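PDB 4PCH: VP1, which forms the pentameric jelly-roll building block of the polyomavirus capsid and probably takes part in attachment to host cells. Local coordinates for residues Trp83-Glu89 and Arg263-Arg269. Residues are numbered along the deposited sequence; the frame is centred on the assembly and turned at random.
Sequences WEAYRLE and RVHCRQR
Charged side chains on one face of an antiparallel ladder can pair across it, as two carboxylates do here. Glu84, extended (chi1 t, chi2 t), forms salt bridges with two arginines: OE1 accepts from Arg267 NE and Arg269 NE (both 2.9 Å), OE2 from Arg267 NH2 (2.9 Å) and Arg269 NH1 (3.0 Å); Gly217 N also donates to OE2. Glu89 OE1 accepts a hydrogen bond from His265 NE2 (2.6 Å) and a salt bridge from Arg263 NH2 (2.9 Å); its OE2 salt-bridges Arg87 NH1 (2.7 Å), and Arg87 also salt-bridges Glu213 of a neighbouring subunit. Backbone hydrogen bonds set the register: Glu84 N–Arg267 O 2.7 Å, Arg267 N–Glu84 O 2.9 Å, Glu89 N–Arg263 O and Arg263 N–Glu89 O both 2.9 Å. Between them, a classic beta bulge sets Tyr86 (phi/psi −109/−9) and Arg87 opposite His265, through Tyr86 N–His265 O (3.0 Å) and His265 N–Arg87 O (2.9 Å). In the VP1 jelly roll, strand 79-93 lies between 253-271 and 208-219; the segment axes approach to 4.3 Å, directions 136° apart. The bulge turns Tyr86 CA-to-CB toward 263-269, so its ring (chi1 p) packs between His265 CB and the Arg267 guanidinium, which lies flat on it (centres 4.5 Å, planes 9°); that of Arg87 stacks on His265 (3.8 Å, 28°). On the face carrying Trp83, Ala85, Leu88, Val264, Cys266 and Gln268, Ala85 CB meets Val264 CG1 at 3.6 Å, Gln268 CG makes a CH-pi contact with the Trp83 six-membered ring (4.0 Å to its centroid), and Leu88 touches Trp121 and Cys123 of strand 117-124.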
ATOM      1  N   TRP B  83       7.762  22.463 -30.901  1.00 15.30           N
ATOM      2  CA  TRP B  83       8.288  21.810 -29.714  1.00 14.56           C
ATOM      3  C   TRP B  83       7.344  20.700 -29.274  1.00 14.74           C
ATOM      4  O   TRP B  83       6.123  20.892 -29.214  1.00 15.49           O
ATOM      5  CB  TRP B  83       8.446  22.790 -28.578  1.00 14.87           C
ATOM      6  CG  TRP B  83       9.528  23.794 -28.791  1.00 15.17           C
ATOM      7  CD1 TRP B  83       9.373  25.146 -28.952  1.00 16.34           C
ATOM      8  CD2 TRP B  83      10.940  23.548 -28.786  1.00 14.92           C
ATOM      9  NE1 TRP B  83      10.596  25.740 -29.086  1.00 15.61           N
ATOM     10  CE2 TRP B  83      11.574  24.786 -28.987  1.00 15.91           C
ATOM     11  CE3 TRP B  83      11.728  22.395 -28.660  1.00 14.84           C
ATOM     12  CZ2 TRP B  83      12.965  24.912 -29.070  1.00 16.48           C
ATOM     13  CZ3 TRP B  83      13.108  22.520 -28.718  1.00 16.36           C
ATOM     14  CH2 TRP B  83      13.712  23.766 -28.920  1.00 17.50           C
ATOM     15  N   GLU B  84       7.930  19.540 -29.000  1.00 13.89           N
ATOM     16  CA  GLU B  84       7.224  18.369 -28.481  1.00 13.96           C
ATOM     17  C   GLU B  84       7.759  18.025 -27.085  1.00 14.68           C
ATOM     18  O   GLU B  84       8.961  17.752 -26.925  1.00 13.10           O
ATOM     19  CB  GLU B  84       7.448  17.188 -29.435  1.00 14.91           C
ATOM     20  CG  GLU B  84       6.861  15.860 -28.989  1.00 14.95           C
ATOM     21  CD  GLU B  84       7.427  14.661 -29.750  1.00 16.10           C
ATOM     22  OE1 GLU B  84       8.360  14.857 -30.573  1.00 16.71           O
ATOM     23  OE2 GLU B  84       6.964  13.524 -29.498  1.00 18.10           O
ATOM     24  N   ALA B  85       6.874  18.041 -26.089  1.00 12.59           N
ATOM     25  CA  ALA B  85       7.263  17.725 -24.728  1.00 14.15           C
ATOM     26  C   ALA B  85       7.067  16.225 -24.551  1.00 14.89           C
ATOM     27  O   ALA B  85       5.948  15.727 -24.649  1.00 14.37           O
ATOM     28  CB  ALA B  85       6.438  18.509 -23.721  1.00 15.44           C
ATOM     29  N   TYR B  86       8.168  15.503 -24.351  1.00 13.99           N
ATOM     30  CA  TYR B  86       8.152  14.034 -24.360  1.00 15.04           C
ATOM     31  C   TYR B  86       8.355  13.401 -22.981  1.00 14.82           C
ATOM     32  O   TYR B  86       8.147  12.207 -22.820  1.00 15.74           O
ATOM     33  CB  TYR B  86       9.181  13.484 -25.361  1.00 16.11           C
ATOM     34  CG  TYR B  86      10.610  13.886 -25.070  1.00 17.98           C
ATOM     35  CD1 TYR B  86      11.147  15.048 -25.595  1.00 16.68           C
ATOM     36  CD2 TYR B  86      11.421  13.098 -24.265  1.00 18.16           C
ATOM     37  CE1 TYR B  86      12.460  15.424 -25.324  1.00 18.39           C
ATOM     38  CE2 TYR B  86      12.726  13.452 -23.996  1.00 18.65           C
ATOM     39  CZ  TYR B  86      13.244  14.609 -24.516  1.00 19.19           C
ATOM     40  OH  TYR B  86      14.540  14.918 -24.209  1.00 19.43           O
ATOM     41  N   ARG B  87       8.706  14.205 -21.982  1.00 14.38           N
ATOM     42  CA  ARG B  87       9.003  13.677 -20.653  1.00 16.17           C
ATOM     43  C   ARG B  87       8.930  14.820 -19.677  1.00 17.08           C
ATOM     44  O   ARG B  87       9.250  15.958 -20.023  1.00 14.86           O
ATOM     45  CB  ARG B  87      10.422  13.055 -20.670  1.00 20.96           C
ATOM     46  CG  ARG B  87      11.027  12.611 -19.357  1.00 30.49           C
ATOM     47  CD  ARG B  87      12.184  11.618 -19.582  1.00 36.71           C
ATOM     48  NE  ARG B  87      13.426  12.227 -20.080  1.00 49.31           N
ATOM     49  CZ  ARG B  87      14.316  12.876 -19.322  1.00 52.00           C
ATOM     50  NH1 ARG B  87      14.110  13.050 -18.022  1.00 37.66           N
ATOM     51  NH2 ARG B  87      15.417  13.378 -19.865  1.00 43.56           N
ATOM     52  N   LEU B  88       8.484  14.533 -18.457  1.00 15.40           N
ATOM     53  CA  LEU B  88       8.598  15.533 -17.405  1.00 14.74           C
ATOM     54  C   LEU B  88       8.998  14.902 -16.089  1.00 14.73           C
ATOM     55  O   LEU B  88       8.839  13.693 -15.896  1.00 14.06           O
ATOM     56  CB  LEU B  88       7.327  16.345 -17.257  1.00 14.97           C
ATOM     57  CG  LEU B  88       6.049  15.736 -16.696  1.00 15.46           C
ATOM     58  CD1 LEU B  88       6.099  15.527 -15.179  1.00 17.38           C
ATOM     59  CD2 LEU B  88       4.852  16.601 -17.046  1.00 19.81           C
ATOM     60  N   GLU B  89       9.525  15.744 -15.201  1.00 13.96           N
ATOM     61  CA  GLU B  89       9.655  15.391 -13.785  1.00 13.39           C
ATOM     62  C   GLU B  89       8.734  16.316 -13.032  1.00 14.05           C
ATOM     63  O   GLU B  89       8.634  17.481 -13.359  1.00 14.11           O
ATOM     64  CB  GLU B  89      11.091  15.555 -13.257  1.00 15.78           C
ATOM     65  CG  GLU B  89      12.098  14.561 -13.811  1.00 16.20           C
ATOM     66  CD  GLU B  89      12.529  14.903 -15.213  1.00 19.71           C
ATOM     67  OE1 GLU B  89      13.000  16.036 -15.411  1.00 19.50           O
ATOM     68  OE2 GLU B  89      12.408  14.043 -16.133  1.00 19.13           O
ATOM     69  N   ARG B 263       9.780  19.894 -14.404  1.00 12.34           N
ATOM     70  CA  ARG B 263      10.809  20.073 -15.426  1.00 12.40           C
ATOM     71  C   ARG B 263      10.279  19.393 -16.693  1.00 14.50           C
ATOM     72  O   ARG B 263       9.990  18.200 -16.692  1.00 13.70           O
ATOM     73  CB  ARG B 263      12.147  19.427 -15.016  1.00 14.74           C
ATOM     74  CG  ARG B 263      13.257  19.646 -16.043  1.00 15.77           C
ATOM     75  CD  ARG B 263      14.568  18.971 -15.677  1.00 17.53           C
ATOM     76  NE  ARG B 263      15.092  19.319 -14.355  1.00 16.85           N
ATOM     77  CZ  ARG B 263      14.961  18.594 -13.243  1.00 18.51           C
ATOM     78  NH1 ARG B 263      15.504  19.041 -12.117  1.00 17.91           N
ATOM     79  NH2 ARG B 263      14.253  17.449 -13.211  1.00 17.02           N
ATOM     80  N   VAL B 264      10.157  20.148 -17.772  1.00 12.48           N
ATOM     81  CA  VAL B 264       9.543  19.616 -18.992  1.00 13.95           C
ATOM     82  C   VAL B 264      10.637  19.527 -20.044  1.00 15.49           C
ATOM     83  O   VAL B 264      11.322  20.535 -20.318  1.00 14.56           O
ATOM     84  CB  VAL B 264       8.398  20.538 -19.490  1.00 13.93           C
ATOM     85  CG1 VAL B 264       7.789  20.003 -20.773  1.00 14.18           C
ATOM     86  CG2 VAL B 264       7.294  20.667 -18.438  1.00 16.05           C
ATOM     87  N   HIS B 265      10.799  18.345 -20.643  1.00 14.11           N
ATOM     88  CA  HIS B 265      11.800  18.135 -21.673  1.00 14.85           C
ATOM     89  C   HIS B 265      11.179  18.144 -23.041  1.00 15.04           C
ATOM     90  O   HIS B 265      10.218  17.424 -23.289  1.00 14.40           O
ATOM     91  CB  HIS B 265      12.482  16.802 -21.448  1.00 15.00           C
ATOM     92  CG  HIS B 265      13.088  16.676 -20.093  1.00 15.60           C
ATOM     93  ND1 HIS B 265      14.439  16.849 -19.868  1.00 19.12           N
ATOM     94  CD2 HIS B 265      12.539  16.393 -18.891  1.00 16.70           C
ATOM     95  CE1 HIS B 265      14.690  16.677 -18.583  1.00 20.04           C
ATOM     96  NE2 HIS B 265      13.552  16.415 -17.970  1.00 16.68           N
ATOM     97  N   CYS B 266      11.745  18.956 -23.924  1.00 14.40           N
ATOM     98  CA  CYS B 266      11.196  19.185 -25.276  1.00 15.31           C
ATOM     99  C   CYS B 266      12.222  18.871 -26.357  1.00 15.40           C
ATOM    100  O   CYS B 266      13.426  19.037 -26.162  1.00 15.74           O
ATOM    101  CB  CYS B 266      10.768  20.632 -25.449  1.00 15.43           C
ATOM    102  SG  CYS B 266       9.507  21.163 -24.278  1.00 18.13           S
ATOM    103  N   ARG B 267      11.715  18.402 -27.485  1.00 16.41           N
ATOM    104  CA  ARG B 267      12.494  18.223 -28.710  1.00 17.00           C
ATOM    105  C   ARG B 267      11.641  18.800 -29.846  1.00 15.95           C
ATOM    106  O   ARG B 267      10.523  19.245 -29.619  1.00 17.47           O
ATOM    107  CB  ARG B 267      12.822  16.739 -28.977  1.00 18.71           C
ATOM    108  CG  ARG B 267      11.593  15.872 -29.214  1.00 18.44           C
ATOM    109  CD  ARG B 267      11.868  14.388 -29.046  1.00 20.55           C
ATOM    110  NE  ARG B 267      10.623  13.630 -29.143  1.00 20.63           N
ATOM    111  CZ  ARG B 267      10.438  12.406 -28.653  1.00 24.32           C
ATOM    112  NH1 ARG B 267      11.447  11.741 -28.077  1.00 25.13           N
ATOM    113  NH2 ARG B 267       9.243  11.833 -28.766  1.00 22.79           N
ATOM    114  N   GLN B 268      12.175  18.833 -31.050  1.00 17.45           N
ATOM    115  CA  GLN B 268      11.426  19.349 -32.181  1.00 18.00           C
ATOM    116  C   GLN B 268      10.821  18.235 -33.010  1.00 20.46           C
ATOM    117  O   GLN B 268      11.460  17.204 -33.251  1.00 19.18           O
ATOM    118  CB  GLN B 268      12.315  20.248 -33.017  1.00 18.94           C
ATOM    119  CG  GLN B 268      12.729  21.498 -32.266  1.00 19.66           C
ATOM    120  CD  GLN B 268      13.589  22.452 -33.083  1.00 21.44           C
ATOM    121  OE1 GLN B 268      13.841  22.259 -34.279  1.00 22.19           O
ATOM    122  NE2 GLN B 268      14.030  23.522 -32.430  1.00 23.08           N
ATOM    123  N   ARG B 269       9.625  18.490 -33.512  1.00 17.73           N
ATOM    124  CA  ARG B 269       8.852  17.519 -34.294  1.00 17.86           C
ATOM    125  C   ARG B 269       8.249  18.248 -35.479  1.00 19.11           C
ATOM    126  O   ARG B 269       7.676  19.333 -35.311  1.00 19.45           O
ATOM    127  CB  ARG B 269       7.760  16.928 -33.403  1.00 17.58           C
ATOM    128  CG  ARG B 269       6.789  15.949 -34.059  1.00 18.92           C
ATOM    129  CD  ARG B 269       7.405  14.595 -34.341  1.00 19.04           C
ATOM    130  NE  ARG B 269       7.401  13.772 -33.133  1.00 20.79           N
ATOM    131  CZ  ARG B 269       7.310  12.446 -33.101  1.00 21.03           C
ATOM    132  NH1 ARG B 269       7.324  11.832 -31.931  1.00 20.35           N
ATOM    133  NH2 ARG B 269       7.204  11.734 -34.215  1.00 22.36           N
TER
HETATM  134  O   HOH W   1      14.985  17.715 -24.174  1.00 25.14           O